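Local coordinates for protein putative glyoxalase (PDB 3CT8) that binds zinc and is probably a metal-dependent lyase of the glyoxalase type, a member of the vicinal oxygen chelate superfamily, at residues W40-L45 / T64-V69. Sequence-based numbering, arbitrary orientation.
Sequences WLLGEL and TYLVFV
Both methyl groups of Leu-42 meet the strand 64-69, and both reach the same carbon: CD2 of Leu-42 lies 3.9 Å from CD1 of Leu-66, and CD1 of Leu-42 lies 4.0 Å from that same Leu-66 methyl. The fork of the helix leucine thus straddles a single branch of its partner. CD1 of Leu-42 also approaches CE1 of Phe-68 at 4.2 Å, arriving obliquely to the ring. In all three side chains CG stands opposite the carbonyl carbon (chi1 -61° for Leu-42), which in Leu-42 carries the fork out from the helix towards the sheet. Leu-66 and Phe-68, two positions apart in the strand, present their side chains on the same face. Tyr-59 of the adjacent strand 56-61 and Tyr-47 also touch Leu-42, while Trp-38, earlier in the helix, stacks on the Phe-68 ring. Across the helix, Trp-40 and Glu-44 turn to helix 97-110: the Glu-44 CG lies 3.1 Å above one indole face, its OE2 takes a weak bond from NE1 of Trp-40, and Lys-106 forms a salt bridge with OE2. The contact therefore packs helix 31-44 on its sheet, as in the beta-alpha-beta-beta-beta modules of this superfamily. With no hydrogen bond crossing between the segments, their direct contact is buried and wholly apolar, resting on van der Waals packing and the exclusion of water.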
# COMPACT_ATOMS: atom_id res chain seq x y z
N TRP A 40 -16.50 -0.85 6.75
CA TRP A 40 -17.52 -0.17 5.96
C TRP A 40 -17.09 0.00 4.52
O TRP A 40 -17.76 -0.44 3.57
CB TRP A 40 -17.98 1.18 6.58
CG TRP A 40 -18.76 1.93 5.55
CD1 TRP A 40 -20.02 1.66 5.13
CD2 TRP A 40 -18.27 2.99 4.70
NE1 TRP A 40 -20.37 2.49 4.09
CE2 TRP A 40 -19.31 3.32 3.81
CE3 TRP A 40 -17.06 3.68 4.61
CZ2 TRP A 40 -19.18 4.32 2.86
CZ3 TRP A 40 -16.94 4.67 3.68
CH2 TRP A 40 -18.00 4.99 2.82
N LEU A 41 -15.92 0.59 4.35
CA LEU A 41 -15.43 0.85 2.99
C LEU A 41 -15.16 -0.41 2.19
O LEU A 41 -15.60 -0.56 1.05
CB LEU A 41 -14.20 1.74 3.00
CG LEU A 41 -13.81 2.16 1.57
CD1 LEU A 41 -14.95 2.98 0.87
CD2 LEU A 41 -12.48 2.95 1.60
N LEU A 42 -14.39 -1.30 2.80
CA LEU A 42 -13.99 -2.55 2.16
C LEU A 42 -15.23 -3.37 1.97
O LEU A 42 -15.36 -4.15 1.05
CB LEU A 42 -12.91 -3.28 2.96
CG LEU A 42 -11.60 -2.48 3.14
CD1 LEU A 42 -10.47 -3.30 3.83
CD2 LEU A 42 -11.10 -1.94 1.74
N GLY A 43 -16.20 -3.11 2.84
CA GLY A 43 -17.49 -3.78 2.80
C GLY A 43 -18.18 -3.29 1.54
O GLY A 43 -18.62 -4.06 0.71
N GLU A 44 -18.22 -1.98 1.38
CA GLU A 44 -18.87 -1.38 0.21
C GLU A 44 -18.16 -1.77 -1.11
O GLU A 44 -18.77 -1.79 -2.18
CB GLU A 44 -18.94 0.14 0.35
CG GLU A 44 -19.88 0.68 1.45
CD GLU A 44 -21.38 0.58 1.07
OE1 GLU A 44 -21.69 0.10 -0.04
OE2 GLU A 44 -22.26 1.01 1.86
N LEU A 45 -16.89 -2.13 -1.01
CA LEU A 45 -16.09 -2.47 -2.19
C LEU A 45 -15.98 -3.96 -2.51
O LEU A 45 -15.23 -4.36 -3.42
CB LEU A 45 -14.68 -1.88 -2.06
CG LEU A 45 -14.56 -0.36 -2.11
CD1 LEU A 45 -13.11 0.04 -1.94
CD2 LEU A 45 -15.10 0.15 -3.44
N THR A 64 -5.43 -10.32 -3.36
CA THR A 64 -4.72 -9.35 -2.48
C THR A 64 -5.43 -9.07 -1.17
O THR A 64 -6.66 -8.89 -1.12
CB THR A 64 -4.48 -8.01 -3.24
OG1 THR A 64 -3.75 -8.25 -4.47
CG2 THR A 64 -3.77 -6.95 -2.36
N TYR A 65 -4.65 -9.03 -0.10
CA TYR A 65 -5.18 -8.76 1.23
C TYR A 65 -4.70 -7.41 1.76
O TYR A 65 -3.69 -6.89 1.38
CB TYR A 65 -4.72 -9.80 2.27
CG TYR A 65 -5.10 -11.23 2.00
CD1 TYR A 65 -4.26 -12.05 1.25
CD2 TYR A 65 -6.26 -11.78 2.54
CE1 TYR A 65 -4.60 -13.41 1.01
CE2 TYR A 65 -6.60 -13.13 2.31
CZ TYR A 65 -5.78 -13.95 1.55
OH TYR A 65 -6.12 -15.28 1.32
N LEU A 66 -5.51 -6.86 2.64
CA LEU A 66 -5.24 -5.62 3.35
C LEU A 66 -5.27 -6.00 4.84
O LEU A 66 -6.26 -6.56 5.33
CB LEU A 66 -6.28 -4.54 3.01
CG LEU A 66 -6.29 -3.97 1.58
CD1 LEU A 66 -7.33 -2.79 1.44
CD2 LEU A 66 -4.88 -3.50 1.17
N VAL A 67 -4.16 -5.72 5.53
CA VAL A 67 -4.00 -6.06 6.93
C VAL A 67 -3.76 -4.83 7.80
O VAL A 67 -2.88 -4.02 7.52
CB VAL A 67 -2.78 -6.99 7.13
CG1 VAL A 67 -2.74 -7.56 8.61
CG2 VAL A 67 -2.79 -8.09 6.11
N PHE A 68 -4.57 -4.71 8.83
CA PHE A 68 -4.48 -3.57 9.74
C PHE A 68 -4.16 -4.06 11.13
O PHE A 68 -4.89 -4.90 11.67
CB PHE A 68 -5.76 -2.74 9.75
CG PHE A 68 -6.10 -2.18 8.41
CD1 PHE A 68 -6.84 -2.92 7.50
CD2 PHE A 68 -5.67 -0.91 8.05
CE1 PHE A 68 -7.17 -2.41 6.27
CE2 PHE A 68 -6.00 -0.38 6.81
CZ PHE A 68 -6.76 -1.15 5.92
N VAL A 69 -3.09 -3.49 11.69
CA VAL A 69 -2.58 -3.85 13.02
C VAL A 69 -2.47 -2.66 13.97
O VAL A 69 -2.23 -1.50 13.57
CB VAL A 69 -1.21 -4.52 12.89
CG1 VAL A 69 -0.80 -5.17 14.24
CG2 VAL A 69 -1.27 -5.58 11.81